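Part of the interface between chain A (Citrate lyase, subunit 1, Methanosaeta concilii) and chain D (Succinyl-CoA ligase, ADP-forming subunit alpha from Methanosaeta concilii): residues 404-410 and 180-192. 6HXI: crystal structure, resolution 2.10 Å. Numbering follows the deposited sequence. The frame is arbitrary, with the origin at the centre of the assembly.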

ATOM      1  N   GLY A 404      19.394 -46.633  28.982  1.00 69.70           N
ATOM      2  CA  GLY A 404      19.644 -45.221  29.208  1.00 68.09           C
ATOM      3  C   GLY A 404      20.722 -44.983  30.242  1.00 71.91           C
ATOM      4  O   GLY A 404      21.491 -45.902  30.548  1.00 71.61           O
ATOM      5  N   PRO A 405      20.779 -43.750  30.815  1.00 67.79           N
ATOM      6  CA  PRO A 405      21.829 -43.419  31.798  1.00 66.78           C
ATOM      7  C   PRO A 405      21.846 -44.237  33.082  1.00 69.84           C
ATOM      8  O   PRO A 405      22.839 -44.170  33.801  1.00 67.76           O
ATOM      9  CB  PRO A 405      21.575 -41.932  32.096  1.00 67.81           C
ATOM     10  CG  PRO A 405      20.814 -41.420  30.916  1.00 71.57           C
ATOM     11  CD  PRO A 405      19.931 -42.572  30.547  1.00 68.65           C
ATOM     12  N   GLU A 406      20.756 -44.981  33.375  1.00 69.63           N
ATOM     13  CA  GLU A 406      20.619 -45.845  34.563  1.00 71.94           C
ATOM     14  C   GLU A 406      21.522 -47.097  34.474  1.00 76.97           C
ATOM     15  O   GLU A 406      21.959 -47.618  35.501  1.00 78.25           O
ATOM     16  CB  GLU A 406      19.139 -46.215  34.821  1.00 75.13           C
ATOM     17  CG  GLU A 406      18.505 -47.194  33.831  1.00 85.49           C
ATOM     18  CD  GLU A 406      18.250 -46.743  32.400  1.00100.80           C
ATOM     19  OE1 GLU A 406      18.129 -47.628  31.520  1.00 89.22           O
ATOM     20  OE2 GLU A 406      18.153 -45.516  32.160  1.00 87.38           O
ATOM     21  N   THR A 407      21.785 -47.561  33.237  1.00 72.27           N
ATOM     22  CA  THR A 407      22.640 -48.702  32.914  1.00 72.15           C
ATOM     23  C   THR A 407      24.046 -48.153  32.758  1.00 75.50           C
ATOM     24  O   THR A 407      24.233 -47.087  32.142  1.00 74.25           O
ATOM     25  CB  THR A 407      22.159 -49.357  31.601  1.00 74.85           C
ATOM     26  OG1 THR A 407      20.790 -49.729  31.725  1.00 75.66           O
ATOM     27  CG2 THR A 407      22.972 -50.568  31.211  1.00 70.78           C
ATOM     28  N   HIS A 408      25.029 -48.886  33.292  1.00 72.53           N
ATOM     29  CA  HIS A 408      26.443 -48.548  33.199  1.00 71.89           C
ATOM     30  C   HIS A 408      26.833 -48.539  31.709  1.00 73.69           C
ATOM     31  O   HIS A 408      26.402 -49.418  30.963  1.00 74.29           O
ATOM     32  CB  HIS A 408      27.274 -49.526  34.037  1.00 75.08           C
ATOM     33  CG  HIS A 408      28.752 -49.453  33.819  1.00 79.03           C
ATOM     34  ND1 HIS A 408      29.427 -48.236  33.787  1.00 80.12           N
ATOM     35  CD2 HIS A 408      29.647 -50.454  33.652  1.00 82.97           C
ATOM     36  CE1 HIS A 408      30.698 -48.537  33.572  1.00 79.97           C
ATOM     37  NE2 HIS A 408      30.884 -49.859  33.503  1.00 81.90           N
ATOM     38  N   MET A 409      27.575 -47.507  31.270  1.00 66.97           N
ATOM     39  CA  MET A 409      27.934 -47.273  29.861  1.00 65.27           C
ATOM     40  C   MET A 409      28.256 -48.531  29.049  1.00 70.10           C
ATOM     41  O   MET A 409      27.630 -48.765  28.013  1.00 69.24           O
ATOM     42  CB  MET A 409      29.077 -46.258  29.722  1.00 65.68           C
ATOM     43  CG  MET A 409      29.255 -45.763  28.301  1.00 68.07           C
ATOM     44  SD  MET A 409      30.641 -44.615  28.097  1.00 70.41           S
ATOM     45  CE  MET A 409      31.996 -45.780  27.981  1.00 67.87           C
ATOM     46  N   THR A 410      29.187 -49.346  29.536  1.00 67.26           N
ATOM     47  CA  THR A 410      29.665 -50.510  28.807  1.00 68.35           C
ATOM     48  C   THR A 410      28.979 -51.848  29.202  1.00 75.45           C
ATOM     49  O   THR A 410      29.461 -52.914  28.804  1.00 74.78           O
ATOM     50  CB  THR A 410      31.192 -50.555  28.919  1.00 79.22           C
ATOM     51  OG1 THR A 410      31.687 -51.542  28.026  1.00 87.57           O
ATOM     52  CG2 THR A 410      31.690 -50.784  30.349  1.00 75.21           C
TER
ATOM     53  N   GLY D 180      32.882 -36.083  26.129  1.00 48.64           N
ATOM     54  CA  GLY D 180      31.742 -36.966  26.399  1.00 50.31           C
ATOM     55  C   GLY D 180      31.933 -37.812  27.641  1.00 57.43           C
ATOM     56  O   GLY D 180      30.988 -38.036  28.419  1.00 59.64           O
ATOM     57  N   MET D 181      33.186 -38.247  27.849  1.00 52.61           N
ATOM     58  CA  MET D 181      33.560 -39.030  29.014  1.00 53.27           C
ATOM     59  C   MET D 181      33.604 -38.181  30.261  1.00 57.43           C
ATOM     60  O   MET D 181      33.429 -38.719  31.349  1.00 58.66           O
ATOM     61  CB  MET D 181      34.849 -39.823  28.795  1.00 55.43           C
ATOM     62  CG  MET D 181      34.676 -40.999  27.833  1.00 59.18           C
ATOM     63  SD  MET D 181      33.147 -42.003  28.024  1.00 64.11           S
ATOM     64  CE  MET D 181      33.328 -42.581  29.653  1.00 62.47           C
ATOM     65  N   LEU D 182      33.749 -36.842  30.103  1.00 51.98           N
ATOM     66  CA  LEU D 182      33.704 -35.890  31.222  1.00 50.82           C
ATOM     67  C   LEU D 182      32.266 -35.902  31.780  1.00 53.05           C
ATOM     68  O   LEU D 182      32.078 -35.889  32.997  1.00 55.54           O
ATOM     69  CB  LEU D 182      34.123 -34.468  30.752  1.00 48.41           C
ATOM     70  CG  LEU D 182      33.953 -33.282  31.717  1.00 51.68           C
ATOM     71  CD1 LEU D 182      35.098 -33.212  32.696  1.00 52.85           C
ATOM     72  CD2 LEU D 182      33.920 -31.973  30.960  1.00 51.30           C
ATOM     73  N   ASN D 183      31.272 -36.015  30.898  1.00 46.13           N
ATOM     74  CA  ASN D 183      29.877 -36.056  31.316  1.00 46.16           C
ATOM     75  C   ASN D 183      29.497 -37.386  31.942  1.00 51.84           C
ATOM     76  O   ASN D 183      28.764 -37.413  32.938  1.00 51.25           O
ATOM     77  CB  ASN D 183      28.922 -35.660  30.191  1.00 41.68           C
ATOM     78  CG  ASN D 183      27.557 -35.237  30.704  1.00 59.88           C
ATOM     79  OD1 ASN D 183      27.377 -34.873  31.880  1.00 59.64           O
ATOM     80  ND2 ASN D 183      26.560 -35.239  29.839  1.00 44.38           N
ATOM     81  N   GLU D 184      30.017 -38.491  31.385  1.00 51.08           N
ATOM     82  CA  GLU D 184      29.813 -39.820  31.967  1.00 53.93           C
ATOM     83  C   GLU D 184      30.497 -39.861  33.346  1.00 60.32           C
ATOM     84  O   GLU D 184      29.906 -40.380  34.304  1.00 61.75           O
ATOM     85  CB  GLU D 184      30.380 -40.924  31.054  1.00 55.57           C
ATOM     86  CG  GLU D 184      29.866 -42.329  31.368  1.00 60.04           C
ATOM     87  CD  GLU D 184      28.367 -42.529  31.203  1.00 82.68           C
ATOM     88  OE1 GLU D 184      27.742 -43.135  32.108  1.00 78.13           O
ATOM     89  OE2 GLU D 184      27.808 -42.038  30.193  1.00 63.69           O
ATOM     90  N   ALA D 185      31.719 -39.261  33.456  1.00 55.74           N
ATOM     91  CA  ALA D 185      32.475 -39.199  34.716  1.00 56.40           C
ATOM     92  C   ALA D 185      31.723 -38.423  35.782  1.00 60.21           C
ATOM     93  O   ALA D 185      31.716 -38.854  36.922  1.00 62.38           O
ATOM     94  CB  ALA D 185      33.840 -38.590  34.490  1.00 55.47           C
ATOM     95  N   PHE D 186      31.050 -37.315  35.413  1.00 54.73           N
ATOM     96  CA  PHE D 186      30.236 -36.529  36.345  1.00 54.79           C
ATOM     97  C   PHE D 186      29.148 -37.416  36.996  1.00 61.73           C
ATOM     98  O   PHE D 186      28.955 -37.368  38.225  1.00 61.46           O
ATOM     99  CB  PHE D 186      29.633 -35.296  35.638  1.00 53.59           C
ATOM    100  CG  PHE D 186      30.611 -34.170  35.356  1.00 53.28           C
ATOM    101  CD1 PHE D 186      31.863 -34.133  35.974  1.00 57.64           C
ATOM    102  CD2 PHE D 186      30.282 -33.145  34.478  1.00 52.99           C
ATOM    103  CE1 PHE D 186      32.772 -33.098  35.702  1.00 57.45           C
ATOM    104  CE2 PHE D 186      31.183 -32.099  34.223  1.00 54.73           C
ATOM    105  CZ  PHE D 186      32.414 -32.075  34.847  1.00 54.29           C
ATOM    106  N   ASN D 187      28.506 -38.278  36.166  1.00 59.34           N
ATOM    107  CA  ASN D 187      27.493 -39.236  36.587  1.00 62.25           C
ATOM    108  C   ASN D 187      28.107 -40.320  37.487  1.00 69.44           C
ATOM    109  O   ASN D 187      27.544 -40.603  38.542  1.00 71.70           O
ATOM    110  CB  ASN D 187      26.805 -39.853  35.374  1.00 64.76           C
ATOM    111  CG  ASN D 187      25.841 -40.976  35.689  1.00 91.13           C
ATOM    112  OD1 ASN D 187      26.122 -42.146  35.420  1.00 87.75           O
ATOM    113  ND2 ASN D 187      24.678 -40.642  36.236  1.00 82.30           N
ATOM    114  N   ILE D 188      29.247 -40.921  37.063  1.00 65.58           N
ATOM    115  CA  ILE D 188      29.972 -41.955  37.802  1.00 68.09           C
ATOM    116  C   ILE D 188      30.307 -41.442  39.216  1.00 73.02           C
ATOM    117  O   ILE D 188      29.899 -42.061  40.196  1.00 77.29           O
ATOM    118  CB  ILE D 188      31.263 -42.420  37.032  1.00 70.91           C
ATOM    119  CG1 ILE D 188      30.970 -43.087  35.654  1.00 71.24           C
ATOM    120  CG2 ILE D 188      32.163 -43.323  37.888  1.00 74.27           C
ATOM    121  CD1 ILE D 188      30.269 -44.471  35.638  1.00 88.17           C
ATOM    122  N   ILE D 189      31.013 -40.295  39.300  1.00 65.90           N
ATOM    123  CA  ILE D 189      31.501 -39.637  40.521  1.00 66.09           C
ATOM    124  C   ILE D 189      30.361 -39.242  41.491  1.00 73.11           C
ATOM    125  O   ILE D 189      30.494 -39.483  42.699  1.00 75.85           O
ATOM    126  CB  ILE D 189      32.435 -38.449  40.138  1.00 65.65           C
ATOM    127  CG1 ILE D 189      33.777 -38.994  39.576  1.00 64.48           C
ATOM    128  CG2 ILE D 189      32.676 -37.487  41.311  1.00 66.67           C
ATOM    129  CD1 ILE D 189      34.511 -38.099  38.615  1.00 67.31           C
ATOM    130  N   SER D 190      29.252 -38.668  40.981  1.00 67.94           N
ATOM    131  CA  SER D 190      28.105 -38.295  41.821  1.00 69.58           C
ATOM    132  C   SER D 190      27.473 -39.509  42.514  1.00 78.47           C
ATOM    133  O   SER D 190      26.898 -39.367  43.600  1.00 80.97           O
ATOM    134  CB  SER D 190      27.045 -37.590  40.989  1.00 72.20           C
ATOM    135  OG  SER D 190      26.374 -38.495  40.127  1.00 82.56           O
ATOM    136  N   ARG D 191      27.569 -40.692  41.876  1.00 76.15           N
ATOM    137  CA  ARG D 191      27.007 -41.944  42.384  1.00 80.70           C
ATOM    138  C   ARG D 191      27.945 -42.656  43.361  1.00 88.00           C
ATOM    139  O   ARG D 191      27.497 -43.529  44.108  1.00 92.97           O
ATOM    140  CB  ARG D 191      26.672 -42.889  41.216  1.00 81.91           C
ATOM    141  CG  ARG D 191      25.456 -42.496  40.399  1.00 89.37           C
ATOM    142  CD  ARG D 191      25.191 -43.535  39.334  1.00103.75           C
ATOM    143  NE  ARG D 191      23.970 -43.233  38.587  1.00119.57           N
ATOM    144  CZ  ARG D 191      23.442 -44.019  37.654  1.00135.24           C
ATOM    145  NH1 ARG D 191      22.330 -43.658  37.027  1.00122.60           N
ATOM    146  NH2 ARG D 191      24.022 -45.171  37.340  1.00121.67           N
ATOM    147  N   ASN D 192      29.238 -42.310  43.342  1.00 81.93           N
ATOM    148  CA  ASN D 192      30.250 -42.974  44.157  1.00 83.51           C
ATOM    149  C   ASN D 192      31.003 -42.047  45.142  1.00 86.80           C
ATOM    150  O   ASN D 192      31.951 -42.493  45.793  1.00 89.08           O
ATOM    151  CB  ASN D 192      31.211 -43.732  43.246  1.00 79.96           C
ATOM    152  CG  ASN D 192      30.578 -44.927  42.568  1.00 96.00           C
ATOM    153  OD1 ASN D 192      30.399 -45.997  43.167  1.00 99.86           O
ATOM    154  ND2 ASN D 192      30.245 -44.784  41.295  1.00 77.81           N
TER
HETATM  155  O   HOH W   1      28.672 -45.644  33.003  1.00 52.63           O

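An irregular segment of chain A lies against one side of a helix in chain D. The contact is modest, burying 304 Å² summed over both stretches. It joins a weak polar contact, a bridging water and a pair of methionines.

The chain A stretch begins with a type I beta turn from Gly404(A) to Thr407(A), closed by a hydrogen bond from Thr407(A) N to Gly404(A) O at 3.2 Å. Gly404(A) itself touches nothing on the helix. Its N donates to Glu406(A) OE1 at 3.0 Å, so the carboxylate braces the turn from within.

Pro405(A) suits the first corner of this turn, because its ring fixes phi at -62°. It meets the helix through its carbonyl. Arg191(D) NH1 donates a weak hydrogen bond to Pro405(A) O at 3.3 Å. Asn187(D), one helical turn earlier, also points its CA-to-CB bond toward chain A, but its OD1 stays 4.2 Å from Pro405(A) O.

The CA-to-CB bond of Glu406(A) points away from the helix. Its carbonyl is what Arg191(D) approaches, with Glu406(A) O 3.7 Å from Arg191(D) NH2, near the guanidinium plane. This is proximity rather than a hydrogen bond. The arginine is well suited to its exposed place: chi2, chi3 and chi4 are all near 180°, and the extended chain carries the charged group to two successive carbonyls. Thr407(A) is buried but directs its CA-to-CB bond away and makes no contact with the helix.

His408(A) also starts away from chain D, yet the end of its side chain comes nearer. His408(A) ND1 is 4.3 Å from Ile188(D) CD1, which lies obliquely to the ring. The same nitrogen is 2.8 Å from the O of water 1. This water accepts from Met409(A) N at 2.8 Å and donates to Glu184(D) OE1 at 2.8 Å. It thus links backbone and side chain of chain A to the helix, and gives the buried carboxylate a polar partner.

Met409(A) has the largest area covered by the opposing stretch, 69 Å². Its CA-to-CB bond points toward the helix, and chi1 and chi2 are both t, which extends the side chain to Met181(D). The two SD atoms, Met409(A) SD and Met181(D) SD, are 3.6 Å apart in an apolar contact. Met409(A) SD also lies 4.1 Å from Glu184(D) CG, so the aliphatic part of the glutamate adds to the packing. Flexible, unbranched methionines suit this buried site.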